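Local coordinates for protein Csm3 (Thermoplasma volcanium, PDB 6AE2) that probably binds RNA and may act as an endonuclease, serving as the RAMP-family Csm3 subunit of the type III-A CRISPR-Cas effector complex, at residues N29-M34 / I228-D233; E35-T40 / S219-L224; T63-N68 / A130-G135; N145-K150 / F166-R171. All coordinates share one frame; numbering follows the deposited sequence.

How the interactions relate
Interactions 1 and 2 are successive parts of one antiparallel pairing between strands 26-38 and 220-230, and they touch where Met34 packs on Leu224. Interaction 1 lies at the far end, about 18 Å from the chain centre, and is largely backbone bonding with the stems of two lysines; interaction 2, about 9 Å from that centre, adds buried aliphatic packing. Interaction 3 reaches the same sheet but joins non-neighbouring strands, so a tyrosine side chain replaces the backbone ladder. Interaction 4 is a separate two-stranded sheet touching interaction 2 at Val38; its charged face meets the second subunit, which interaction 2 also reaches by packing.

Interaction 1: residues N29-M34 / I228-D233; sequences NIIYNM and IKKGID
Ile228 pairs with Ile31 through two backbone bonds, and from there the 228-230 strand runs antiparallel to strand 29-34, with their directions 147° apart. Ile228 N donates to Ile31 O at 2.9 Å, and Ile31 N returns the bond to Ile228 O at 2.7 Å. On the same face of the sheet the two isoleucines meet at their branch points, CB of Ile228 lying 4.2 Å from CB of Ile31. CD1 of Ile228 crosses the Asn33 side chain at a slant, 4.2 Å from ND2. Lys229 is the non-hydrogen-bonded partner of Ile30 and uses the other face: its CG lies alongside CG1 of Ile30 at 4.0 Å, and the extended chain then carries the amine away, with Glu190 as a long, weak ionic partner. Lys230 restores the bonded pattern and is the last paired residue across these segments. Its N reaches Asn29 O at 2.9 Å, while its O accepts from Asn29 N at 3.1 Å. The Lys230 chain, bent at chi2 and chi3, lays CG and CD on Ile31, CG to CG1 at 3.8 Å. Asn29 turns its amide to other partners, with ND2 bonded to Tyr235 and OD1 to Ser183 and Trp26. Strand 29-34 is bonded on its other side to strand 175-185, and strand 220-230 is the outermost strand of the sheet within this chain. Four main-chain bonds hold the pairing, and the side chains add mainly apolar contact, to which the lysines contribute their aliphatic stems.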
loop_
_atom_site.group_PDB
_atom_site.type_symbol
_atom_site.label_atom_id
_atom_site.label_comp_id
_atom_site.label_asym_id
_atom_site.label_seq_id
_atom_site.Cartn_x
_atom_site.Cartn_y
_atom_site.Cartn_z
ATOM N N ASN A 29 25.016 -16.700 10.894
ATOM C CA ASN A 29 24.087 -15.708 10.382
ATOM C C ASN A 29 23.086 -16.389 9.458
ATOM O O ASN A 29 23.438 -17.315 8.721
ATOM C CB ASN A 29 24.808 -14.591 9.621
ATOM C CG ASN A 29 25.881 -13.915 10.447
ATOM O OD1 ASN A 29 25.676 -13.606 11.622
ATOM N ND2 ASN A 29 27.031 -13.668 9.833
ATOM N N ILE A 30 21.839 -15.936 9.516
ATOM C CA ILE A 30 20.813 -16.339 8.563
ATOM C C ILE A 30 20.643 -15.198 7.572
ATOM O O ILE A 30 20.373 -14.058 7.968
ATOM C CB ILE A 30 19.486 -16.671 9.261
ATOM C CG1 ILE A 30 19.649 -17.875 10.189
ATOM C CG2 ILE A 30 18.405 -16.944 8.232
ATOM C CD1 ILE A 30 18.570 -17.978 11.244
ATOM N N ILE A 31 20.813 -15.497 6.287
ATOM C CA ILE A 31 20.748 -14.498 5.227
ATOM C C ILE A 31 19.432 -14.669 4.485
ATOM O O ILE A 31 19.074 -15.785 4.089
ATOM C CB ILE A 31 21.942 -14.617 4.266
ATOM C CG1 ILE A 31 23.263 -14.634 5.041
ATOM C CG2 ILE A 31 21.932 -13.477 3.266
ATOM C CD1 ILE A 31 23.409 -13.505 6.029
ATOM N N TYR A 32 18.710 -13.565 4.308
ATOM C CA TYR A 32 17.468 -13.530 3.544
ATOM C C TYR A 32 17.651 -12.569 2.378
ATOM O O TYR A 32 17.989 -11.398 2.584
ATOM C CB TYR A 32 16.288 -13.077 4.408
ATOM C CG TYR A 32 15.816 -14.065 5.454
ATOM C CD1 TYR A 32 15.032 -15.158 5.105
ATOM C CD2 TYR A 32 16.125 -13.883 6.796
ATOM C CE1 TYR A 32 14.587 -16.057 6.063
ATOM C CE2 TYR A 32 15.685 -14.773 7.760
ATOM C CZ TYR A 32 14.918 -15.859 7.388
ATOM O OH TYR A 32 14.480 -16.746 8.347
ATOM N N ASN A 33 17.426 -13.056 1.159
ATOM C CA ASN A 33 17.418 -12.193 -0.023
ATOM C C ASN A 33 15.992 -11.692 -0.205
ATOM O O ASN A 33 15.178 -12.298 -0.903
ATOM C CB ASN A 33 17.931 -12.937 -1.249
ATOM C CG ASN A 33 19.439 -13.090 -1.245
ATOM O OD1 ASN A 33 20.174 -12.116 -1.076
ATOM N ND2 ASN A 33 19.910 -14.318 -1.433
ATOM N N MET A 34 15.692 -10.566 0.436
ATOM C CA MET A 34 14.332 -10.052 0.507
ATOM C C MET A 34 13.969 -9.274 -0.753
ATOM O O MET A 34 14.801 -8.567 -1.330
ATOM C CB MET A 34 14.185 -9.159 1.742
ATOM C CG MET A 34 13.007 -8.201 1.715
ATOM S SD MET A 34 13.015 -7.088 3.134
ATOM C CE MET A 34 14.623 -6.317 2.956
ATOM N N ILE A 228 19.377 -18.677 4.080
ATOM C CA ILE A 228 20.726 -19.200 3.894
ATOM C C ILE A 228 21.466 -19.065 5.217
ATOM O O ILE A 228 21.691 -17.948 5.701
ATOM C CB ILE A 228 21.475 -18.463 2.771
ATOM C CG1 ILE A 228 20.663 -18.474 1.474
ATOM C CG2 ILE A 228 22.847 -19.084 2.554
ATOM C CD1 ILE A 228 21.384 -17.829 0.303
ATOM N N LYS A 229 21.835 -20.197 5.807
ATOM C CA LYS A 229 22.631 -20.211 7.027
ATOM C C LYS A 229 24.109 -20.263 6.663
ATOM O O LYS A 229 24.531 -21.122 5.881
ATOM C CB LYS A 229 22.265 -21.407 7.904
ATOM C CG LYS A 229 20.924 -21.300 8.608
ATOM C CD LYS A 229 20.559 -22.633 9.239
ATOM C CE LYS A 229 19.621 -22.461 10.419
ATOM N NZ LYS A 229 19.472 -23.731 11.184
ATOM N N LYS A 230 24.890 -19.343 7.224
ATOM C CA LYS A 230 26.330 -19.298 7.005
ATOM C C LYS A 230 27.039 -19.354 8.350
ATOM O O LYS A 230 26.921 -18.425 9.157
ATOM C CB LYS A 230 26.740 -18.042 6.231
ATOM C CG LYS A 230 25.713 -17.569 5.215
ATOM C CD LYS A 230 26.367 -17.118 3.918
ATOM C CE LYS A 230 27.480 -16.117 4.171
ATOM N NZ LYS A 230 27.889 -15.408 2.925
ATOM N N GLY A 231 27.767 -20.443 8.588
ATOM C CA GLY A 231 28.624 -20.562 9.746
ATOM C C GLY A 231 30.048 -20.149 9.430
ATOM O O GLY A 231 30.356 -19.635 8.353
ATOM N N ILE A 232 30.936 -20.393 10.396
ATOM C CA ILE A 232 32.338 -20.027 10.217
ATOM C C ILE A 232 32.929 -20.722 8.994
ATOM O O ILE A 232 33.805 -20.167 8.320
ATOM C CB ILE A 232 33.141 -20.336 11.499
ATOM C CG1 ILE A 232 34.596 -19.872 11.361
ATOM C CG2 ILE A 232 33.072 -21.821 11.838
ATOM C CD1 ILE A 232 34.755 -18.478 10.782
ATOM N N ASP A 233 32.449 -21.924 8.671
ATOM C CA ASP A 233 32.991 -22.647 7.523
ATOM C C ASP A 233 32.672 -21.936 6.213
ATOM O O ASP A 233 33.536 -21.822 5.335
ATOM C CB ASP A 233 32.452 -24.076 7.501
ATOM C CG ASP A 233 33.131 -24.970 8.517
ATOM O OD1 ASP A 233 32.420 -25.563 9.354
ATOM O OD2 ASP A 233 34.376 -25.078 8.480
#

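Interaction 2: residues E35-T40 / S219-L224; sequences EIEVLT and SVKITL
The flat group at Ser219, its peptide carbonyl, takes two donors on one face: Leu39 N and Thr40 N both approach Ser219 O from the same side of its plane, the first tilted 29° from it. At Lys221 O and Glu37 O, by contrast, the donors Glu37 N and Lys221 N lie in the carbonyl plane. This antiparallel ladder joins the first and last strands of the ferredoxin-like (RRM-like) core expected of a RAMP protein. Glu35 and Thr223 form a second hydrogen-bonded pair, with Thr223 N to Glu35 O at 2.8 Å.

On the buried face, Ile36 sends its two branches to different partners. CG2 meets Val220 CG1 at 3.5 Å, whereas CG1 lies alongside Ile222 CG1 at 4.2 Å. Ile222 also packs on Ile201 and Leu204 of helix 190-205, so this face belongs to the sheet-helix core. On the other face, extended Glu37 and Lys221, bent at chi3, lie side by side, and their salt bridge is long, OE2 to NZ at 3.7 Å. Leu39 covers the start of the lysine, with CD1 4.0 Å from Lys221 CB.

Past the last strand pair, Val38 with Val220, the loop residue Thr40 adds one more link. With chi1 at 56°, its OG1 sits between the backbone N and the carbonyl carbon, accepts from Ser219 N at 2.7 Å, and is also hydrogen-bonded to Gly216 O.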
loop_
_atom_site.group_PDB
_atom_site.type_symbol
_atom_site.label_atom_id
_atom_site.label_comp_id
_atom_site.label_asym_id
_atom_site.label_seq_id
_atom_site.Cartn_x
_atom_site.Cartn_y
_atom_site.Cartn_z
ATOM N N GLU A 35 12.718 -9.419 -1.184
ATOM C CA GLU A 35 12.162 -8.650 -2.289
ATOM C C GLU A 35 10.961 -7.857 -1.793
ATOM O O GLU A 35 10.134 -8.375 -1.034
ATOM C CB GLU A 35 11.747 -9.552 -3.456
ATOM C CG GLU A 35 10.953 -8.831 -4.540
ATOM C CD GLU A 35 10.652 -9.710 -5.739
ATOM O OE1 GLU A 35 11.606 -10.271 -6.319
ATOM O OE2 GLU A 35 9.463 -9.836 -6.106
ATOM N N ILE A 36 10.873 -6.601 -2.223
ATOM C CA ILE A 36 9.805 -5.688 -1.827
ATOM C C ILE A 36 9.106 -5.216 -3.093
ATOM O O ILE A 36 9.704 -4.503 -3.910
ATOM C CB ILE A 36 10.341 -4.495 -1.027
ATOM C CG1 ILE A 36 10.980 -4.965 0.278
ATOM C CG2 ILE A 36 9.236 -3.486 -0.762
ATOM C CD1 ILE A 36 11.557 -3.842 1.094
ATOM N N GLU A 37 7.844 -5.599 -3.257
ATOM C CA GLU A 37 7.053 -5.174 -4.404
ATOM C C GLU A 37 6.075 -4.085 -3.983
ATOM O O GLU A 37 5.364 -4.231 -2.981
ATOM C CB GLU A 37 6.294 -6.344 -5.030
ATOM C CG GLU A 37 5.627 -5.979 -6.349
ATOM C CD GLU A 37 4.840 -7.123 -6.956
ATOM O OE1 GLU A 37 4.559 -7.068 -8.173
ATOM O OE2 GLU A 37 4.500 -8.072 -6.218
ATOM N N VAL A 38 6.045 -3.002 -4.753
ATOM C CA VAL A 38 5.130 -1.894 -4.503
ATOM C C VAL A 38 3.756 -2.262 -5.051
ATOM O O VAL A 38 3.614 -2.578 -6.237
ATOM C CB VAL A 38 5.656 -0.601 -5.143
ATOM C CG1 VAL A 38 4.621 0.505 -5.047
ATOM C CG2 VAL A 38 6.962 -0.176 -4.486
ATOM N N LEU A 39 2.741 -2.228 -4.186
ATOM C CA LEU A 39 1.358 -2.484 -4.581
ATOM C C LEU A 39 0.555 -1.205 -4.787
ATOM O O LEU A 39 -0.224 -1.120 -5.742
ATOM C CB LEU A 39 0.663 -3.366 -3.541
ATOM C CG LEU A 39 1.321 -4.722 -3.275
ATOM C CD1 LEU A 39 0.474 -5.551 -2.327
ATOM C CD2 LEU A 39 1.558 -5.471 -4.577
ATOM N N THR A 40 0.712 -0.212 -3.908
ATOM C CA THR A 40 0.217 1.133 -4.160
ATOM C C THR A 40 1.391 2.095 -4.091
ATOM O O THR A 40 2.373 1.844 -3.383
ATOM C CB THR A 40 -0.843 1.583 -3.152
ATOM O OG1 THR A 40 -0.320 1.481 -1.818
ATOM C CG2 THR A 40 -2.082 0.706 -3.273
ATOM N N SER A 219 1.342 0.638 0.069
ATOM C CA SER A 219 1.078 -0.774 0.303
ATOM C C SER A 219 2.158 -1.597 -0.380
ATOM O O SER A 219 2.519 -1.333 -1.531
ATOM C CB SER A 219 -0.298 -1.170 -0.215
ATOM O OG SER A 219 -0.392 -2.580 -0.350
ATOM N N VAL A 220 2.663 -2.603 0.325
ATOM C CA VAL A 220 3.883 -3.294 -0.064
ATOM C C VAL A 220 3.705 -4.790 0.162
ATOM O O VAL A 220 3.082 -5.211 1.142
ATOM C CB VAL A 220 5.082 -2.733 0.729
ATOM C CG1 VAL A 220 6.172 -3.766 0.888
ATOM C CG2 VAL A 220 5.612 -1.470 0.059
ATOM N N LYS A 221 4.231 -5.593 -0.758
ATOM C CA LYS A 221 4.322 -7.037 -0.583
ATOM C C LYS A 221 5.787 -7.401 -0.383
ATOM O O LYS A 221 6.623 -7.121 -1.250
ATOM C CB LYS A 221 3.736 -7.785 -1.779
ATOM C CG LYS A 221 3.989 -9.281 -1.735
ATOM C CD LYS A 221 3.920 -9.902 -3.120
ATOM C CE LYS A 221 2.486 -9.983 -3.620
ATOM N NZ LYS A 221 2.370 -10.813 -4.851
ATOM N N ILE A 222 6.097 -8.012 0.757
ATOM C CA ILE A 222 7.459 -8.385 1.116
ATOM C C ILE A 222 7.606 -9.891 0.959
ATOM O O ILE A 222 6.777 -10.659 1.462
ATOM C CB ILE A 222 7.809 -7.939 2.546
ATOM C CG1 ILE A 222 7.865 -6.411 2.620
ATOM C CG2 ILE A 222 9.124 -8.564 2.996
ATOM C CD1 ILE A 222 8.772 -5.872 3.705
ATOM N N THR A 223 8.654 -10.309 0.254
ATOM C CA THR A 223 8.933 -11.719 -0.001
ATOM C C THR A 223 10.339 -12.033 0.488
ATOM O O THR A 223 11.327 -11.581 -0.106
ATOM C CB THR A 223 8.792 -12.055 -1.486
ATOM O OG1 THR A 223 7.527 -11.585 -1.961
ATOM C CG2 THR A 223 8.882 -13.565 -1.708
ATOM N N LEU A 224 10.429 -12.794 1.575
ATOM C CA LEU A 224 11.692 -13.399 1.963
ATOM C C LEU A 224 11.901 -14.684 1.178
ATOM O O LEU A 224 10.962 -15.452 0.956
ATOM C CB LEU A 224 11.721 -13.701 3.462
ATOM C CG LEU A 224 11.562 -12.542 4.444
ATOM C CD1 LEU A 224 11.703 -13.027 5.883
ATOM C CD2 LEU A 224 12.571 -11.451 4.136
#

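Interaction 3: residues T63-N68 / A130-G135; sequences TKYLIN and AFLDDG
Tyr65 reaches Leu132 with the one hydrogen bond between segments 63-68 and 130-135: Leu132 N donates to Tyr65 OH at 3.0 Å, with a nearly straight N-H...O angle of 167°. The two strands are not neighbours in the sheet, since strand 71-78 runs between them and their axes approach no closer than 9.5 Å. The CB of Tyr65 points toward 130-135, and with CG anti to the carbonyl carbon (chi1 -67°) the ring carries OH to Leu132 N. The same hydroxyl also makes a weak hydrogen bond to Pro76 O of the intervening strand.

Apolar contacts flank the phenol. Leu132 crosses it at about a right angle, with CB 3.7 Å from Tyr65 CE2 and CD1 over one ring face. Phe131 CB comes to 4.0 Å from the same CE2. Leu75 of strand 71-78 packs on both Tyr65 and Leu132, joining them through the strand between.

The two aromatics meet through an edge: Tyr65 OH lies in the plane of the Phe131 ring at its edge, 3.6 Å from CD1. Farther out on that ring, Thr63 CG2 meets Phe131 CE1 at 4.1 Å.

In this largely apolar setting, the tyrosine oxygen is an acceptor for a backbone N-H and bonds weakly to a backbone carbonyl, so its polar end is satisfied by main chain while its ring packs on Leu75 and Leu132.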
loop_
_atom_site.group_PDB
_atom_site.type_symbol
_atom_site.label_atom_id
_atom_site.label_comp_id
_atom_site.label_asym_id
_atom_site.label_seq_id
_atom_site.Cartn_x
_atom_site.Cartn_y
_atom_site.Cartn_z
ATOM N N THR A 63 19.038 7.600 -5.013
ATOM C CA THR A 63 20.487 7.480 -5.059
ATOM C C THR A 63 20.893 7.132 -6.485
ATOM O O THR A 63 20.060 6.772 -7.320
ATOM C CB THR A 63 21.003 6.433 -4.067
ATOM O OG1 THR A 63 22.427 6.543 -3.958
ATOM C CG2 THR A 63 20.646 5.031 -4.532
ATOM N N LYS A 64 22.189 7.242 -6.759
ATOM C CA LYS A 64 22.683 7.035 -8.114
ATOM C C LYS A 64 22.688 5.553 -8.477
ATOM O O LYS A 64 23.198 4.717 -7.725
ATOM C CB LYS A 64 24.089 7.614 -8.262
ATOM C CG LYS A 64 24.748 7.266 -9.589
ATOM C CD LYS A 64 26.123 7.901 -9.730
ATOM C CE LYS A 64 26.909 7.257 -10.869
ATOM N NZ LYS A 64 28.180 7.981 -11.161
ATOM N N TYR A 65 22.113 5.235 -9.633
ATOM C CA TYR A 65 22.251 3.933 -10.268
ATOM C C TYR A 65 23.013 4.099 -11.573
ATOM O O TYR A 65 22.954 5.152 -12.215
ATOM C CB TYR A 65 20.896 3.282 -10.580
ATOM C CG TYR A 65 20.058 2.864 -9.391
ATOM C CD1 TYR A 65 19.579 3.800 -8.483
ATOM C CD2 TYR A 65 19.719 1.530 -9.196
ATOM C CE1 TYR A 65 18.798 3.419 -7.406
ATOM C CE2 TYR A 65 18.941 1.139 -8.119
ATOM C CZ TYR A 65 18.482 2.087 -7.228
ATOM O OH TYR A 65 17.705 1.703 -6.158
ATOM N N LEU A 66 23.724 3.048 -11.968
ATOM C CA LEU A 66 24.319 2.958 -13.299
ATOM C C LEU A 66 23.393 2.072 -14.127
ATOM O O LEU A 66 23.455 0.843 -14.046
ATOM C CB LEU A 66 25.739 2.406 -13.230
ATOM C CG LEU A 66 26.624 2.624 -14.458
ATOM C CD1 LEU A 66 27.288 3.988 -14.399
ATOM C CD2 LEU A 66 27.674 1.530 -14.554
ATOM N N ILE A 67 22.523 2.704 -14.912
ATOM C CA ILE A 67 21.466 2.004 -15.633
ATOM C C ILE A 67 22.028 1.439 -16.929
ATOM O O ILE A 67 22.700 2.147 -17.689
ATOM C CB ILE A 67 20.278 2.940 -15.902
ATOM C CG1 ILE A 67 19.457 3.116 -14.625
ATOM C CG2 ILE A 67 19.403 2.408 -17.034
ATOM C CD1 ILE A 67 19.273 1.830 -13.838
ATOM N N ASN A 68 21.746 0.156 -17.180
ATOM C CA ASN A 68 22.252 -0.587 -18.334
ATOM C C ASN A 68 23.776 -0.660 -18.340
ATOM O O ASN A 68 24.379 -0.962 -19.374
ATOM C CB ASN A 68 21.743 0.005 -19.658
ATOM C CG ASN A 68 21.898 -0.956 -20.832
ATOM O OD1 ASN A 68 22.049 -2.164 -20.644
ATOM N ND2 ASN A 68 21.876 -0.417 -22.049
ATOM N N ALA A 130 17.335 -1.413 0.329
ATOM C CA ALA A 130 16.902 -2.196 -0.819
ATOM C C ALA A 130 16.928 -1.328 -2.069
ATOM O O ALA A 130 16.513 -0.163 -2.041
ATOM C CB ALA A 130 15.500 -2.765 -0.602
ATOM N N PHE A 131 17.411 -1.899 -3.167
ATOM C CA PHE A 131 17.593 -1.158 -4.403
ATOM C C PHE A 131 16.805 -1.807 -5.532
ATOM O O PHE A 131 16.458 -2.992 -5.479
ATOM C CB PHE A 131 19.078 -1.063 -4.756
ATOM C CG PHE A 131 19.904 -0.451 -3.666
ATOM C CD1 PHE A 131 19.900 0.920 -3.465
ATOM C CD2 PHE A 131 20.654 -1.247 -2.815
ATOM C CE1 PHE A 131 20.645 1.491 -2.446
ATOM C CE2 PHE A 131 21.404 -0.683 -1.795
ATOM C CZ PHE A 131 21.399 0.688 -1.610
ATOM N N LEU A 132 16.525 -1.003 -6.559
ATOM C CA LEU A 132 15.682 -1.438 -7.664
ATOM C C LEU A 132 16.227 -2.688 -8.334
ATOM O O LEU A 132 17.391 -2.734 -8.741
ATOM C CB LEU A 132 15.557 -0.323 -8.706
ATOM C CG LEU A 132 14.555 0.806 -8.473
ATOM C CD1 LEU A 132 14.848 1.981 -9.397
ATOM C CD2 LEU A 132 13.139 0.308 -8.674
ATOM N N ASP A 133 15.376 -3.703 -8.444
ATOM C CA ASP A 133 15.601 -4.755 -9.421
ATOM C C ASP A 133 15.566 -4.085 -10.786
ATOM O O ASP A 133 14.483 -3.845 -11.333
ATOM C CB ASP A 133 14.532 -5.851 -9.290
ATOM C CG ASP A 133 14.629 -6.934 -10.374
ATOM O OD1 ASP A 133 14.167 -8.062 -10.110
ATOM O OD2 ASP A 133 15.139 -6.680 -11.485
ATOM N N ASP A 134 16.734 -3.752 -11.333
ATOM C CA ASP A 134 16.796 -3.163 -12.671
ATOM C C ASP A 134 16.836 -4.288 -13.707
ATOM O O ASP A 134 17.817 -4.510 -14.419
ATOM C CB ASP A 134 17.976 -2.204 -12.794
ATOM C CG ASP A 134 19.283 -2.802 -12.325
ATOM O OD1 ASP A 134 19.264 -3.908 -11.748
ATOM O OD2 ASP A 134 20.332 -2.152 -12.530
ATOM N N GLY A 135 15.712 -5.005 -13.779
ATOM C CA GLY A 135 15.557 -6.121 -14.695
ATOM C C GLY A 135 14.913 -5.756 -16.015
ATOM O O GLY A 135 15.213 -6.344 -17.059
#

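Interaction 4: residues N145-K150 / F166-R171; sequences NVIEIK and FIERVR
Asn145 places its peptide group against Arg171: its carbonyl carbon lies over the centre of the guanidinium, 3.5 Å above the plane. Val146 follows with a straight backbone bond, its O accepting from Arg171 N at 2.7 Å, while its CG1 packs alongside Val170 CG1 at 3.6 Å. From Ile147 onward the segments form an antiparallel two-stranded sheet. Ile147 CD1 meets Glu168 OE1 at 3.6 Å, an oxygen held by Val60 N. Glu148 pairs with Arg169 through reciprocal backbone bonds and a salt bridge, OE2 to NH1 at 3.1 Å. That bond is weak and bent (132°), although carboxylate and guanidinium planes are only 25° apart. Ile149, on the face of Ile147, puts CG2 against Phe166 CB at 3.7 Å. Lys150 bonds Ile167 at both backbone atoms and lays CB on Arg169 CD at 3.5 Å; its NZ stands 4.3 Å from Arg169 NH1.

These like charges are probably offset by carboxylates: Lys150 by Glu152, Arg169 by Glu148 and by Asp129 of the second subunit. Glu148 OE1 bonds Tyr77 of that subunit, so the face carrying Glu148, Lys150 and Arg169 makes polar contacts with the second subunit of this assembly.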
loop_
_atom_site.group_PDB
_atom_site.type_symbol
_atom_site.label_atom_id
_atom_site.label_comp_id
_atom_site.label_asym_id
_atom_site.label_seq_id
_atom_site.Cartn_x
_atom_site.Cartn_y
_atom_site.Cartn_z
ATOM N N ASN A 145 10.193 6.386 -15.357
ATOM C CA ASN A 145 8.832 5.874 -15.449
ATOM C C ASN A 145 8.413 5.268 -14.118
ATOM O O ASN A 145 7.226 5.259 -13.779
ATOM C CB ASN A 145 8.735 4.825 -16.555
ATOM C CG ASN A 145 8.506 5.431 -17.922
ATOM O OD1 ASN A 145 8.835 6.590 -18.167
ATOM N ND2 ASN A 145 7.936 4.641 -18.827
ATOM N N VAL A 146 9.384 4.751 -13.360
ATOM C CA VAL A 146 9.154 4.190 -12.033
ATOM C C VAL A 146 8.455 5.192 -11.120
ATOM O O VAL A 146 7.755 4.799 -10.177
ATOM C CB VAL A 146 10.509 3.710 -11.461
ATOM C CG1 VAL A 146 10.550 3.750 -9.946
ATOM C CG2 VAL A 146 10.835 2.315 -11.979
ATOM N N ILE A 147 8.596 6.487 -11.390
ATOM C CA ILE A 147 8.106 7.520 -10.488
ATOM C C ILE A 147 6.895 8.210 -11.101
ATOM O O ILE A 147 6.937 8.676 -12.248
ATOM C CB ILE A 147 9.211 8.528 -10.123
ATOM C CG1 ILE A 147 10.062 7.964 -8.975
ATOM C CG2 ILE A 147 8.607 9.864 -9.725
ATOM C CD1 ILE A 147 10.987 8.948 -8.327
ATOM N N GLU A 148 5.815 8.263 -10.329
ATOM C CA GLU A 148 4.615 8.997 -10.689
ATOM C C GLU A 148 4.541 10.281 -9.872
ATOM O O GLU A 148 4.891 10.299 -8.686
ATOM C CB GLU A 148 3.364 8.144 -10.455
ATOM C CG GLU A 148 2.111 8.950 -10.157
ATOM C CD GLU A 148 1.052 8.156 -9.418
ATOM O OE1 GLU A 148 -0.128 8.223 -9.825
ATOM O OE2 GLU A 148 1.394 7.460 -8.441
ATOM N N ILE A 149 4.105 11.357 -10.518
ATOM C CA ILE A 149 3.814 12.614 -9.846
ATOM C C ILE A 149 2.319 12.650 -9.564
ATOM O O ILE A 149 1.501 12.657 -10.493
ATOM C CB ILE A 149 4.255 13.817 -10.693
ATOM C CG1 ILE A 149 5.733 13.686 -11.066
ATOM C CG2 ILE A 149 4.000 15.114 -9.943
ATOM C CD1 ILE A 149 6.322 14.938 -11.685
ATOM N N LYS A 150 1.960 12.661 -8.283
ATOM C CA LYS A 150 0.571 12.582 -7.852
ATOM C C LYS A 150 0.180 13.863 -7.129
ATOM O O LYS A 150 0.843 14.267 -6.168
ATOM C CB LYS A 150 0.354 11.372 -6.940
ATOM C CG LYS A 150 -1.014 11.317 -6.284
ATOM C CD LYS A 150 -2.048 10.675 -7.196
ATOM C CE LYS A 150 -3.446 10.793 -6.606
ATOM N NZ LYS A 150 -3.528 10.167 -5.253
ATOM N N PHE A 166 2.181 18.425 -5.331
ATOM C CA PHE A 166 2.508 17.312 -6.218
ATOM C C PHE A 166 3.510 16.403 -5.520
ATOM O O PHE A 166 4.650 16.803 -5.270
ATOM C CB PHE A 166 3.058 17.824 -7.549
ATOM C CG PHE A 166 2.094 18.696 -8.298
ATOM C CD1 PHE A 166 2.005 20.051 -8.025
ATOM C CD2 PHE A 166 1.266 18.156 -9.266
ATOM C CE1 PHE A 166 1.113 20.852 -8.710
ATOM C CE2 PHE A 166 0.373 18.951 -9.955
ATOM C CZ PHE A 166 0.297 20.301 -9.677
ATOM N N ILE A 167 3.088 15.179 -5.220
ATOM C CA ILE A 167 3.880 14.234 -4.445
ATOM C C ILE A 167 4.388 13.136 -5.367
ATOM O O ILE A 167 3.640 12.610 -6.199
ATOM C CB ILE A 167 3.056 13.647 -3.282
ATOM C CG1 ILE A 167 2.433 14.778 -2.458
ATOM C CG2 ILE A 167 3.921 12.748 -2.412
ATOM C CD1 ILE A 167 1.845 14.327 -1.141
ATOM N N GLU A 168 5.665 12.796 -5.220
ATOM C CA GLU A 168 6.256 11.706 -5.978
ATOM C C GLU A 168 5.957 10.373 -5.307
ATOM O O GLU A 168 5.901 10.270 -4.078
ATOM C CB GLU A 168 7.769 11.891 -6.098
ATOM C CG GLU A 168 8.201 12.919 -7.128
ATOM C CD GLU A 168 9.705 12.940 -7.320
ATOM O OE1 GLU A 168 10.398 12.129 -6.670
ATOM O OE2 GLU A 168 10.193 13.772 -8.115
ATOM N N ARG A 169 5.749 9.347 -6.132
ATOM C CA ARG A 169 5.538 7.989 -5.651
ATOM C C ARG A 169 6.229 7.009 -6.587
ATOM O O ARG A 169 6.390 7.273 -7.782
ATOM C CB ARG A 169 4.050 7.612 -5.546
ATOM C CG ARG A 169 3.135 8.693 -5.003
ATOM C CD ARG A 169 1.706 8.458 -5.447
ATOM N NE ARG A 169 1.022 7.495 -4.590
ATOM C CZ ARG A 169 -0.100 6.868 -4.923
ATOM N NH1 ARG A 169 -0.666 7.095 -6.101
ATOM N NH2 ARG A 169 -0.653 6.009 -4.079
ATOM N N VAL A 170 6.635 5.875 -6.028
ATOM C CA VAL A 170 7.169 4.770 -6.812
ATOM C C VAL A 170 5.987 3.934 -7.279
ATOM O O VAL A 170 5.238 3.395 -6.458
ATOM C CB VAL A 170 8.158 3.932 -5.989
ATOM C CG1 VAL A 170 8.827 2.899 -6.869
ATOM C CG2 VAL A 170 9.196 4.829 -5.327
ATOM N N ARG A 171 5.811 3.837 -8.595
ATOM C CA ARG A 171 4.598 3.255 -9.144
ATOM C C ARG A 171 4.463 1.788 -8.742
ATOM O O ARG A 171 5.436 1.108 -8.411
ATOM C CB ARG A 171 4.570 3.396 -10.667
ATOM C CG ARG A 171 5.468 2.429 -11.423
ATOM C CD ARG A 171 5.523 2.799 -12.897
ATOM N NE ARG A 171 6.608 2.126 -13.607
ATOM C CZ ARG A 171 6.786 2.180 -14.924
ATOM N NH1 ARG A 171 5.950 2.879 -15.680
ATOM N NH2 ARG A 171 7.800 1.537 -15.485
#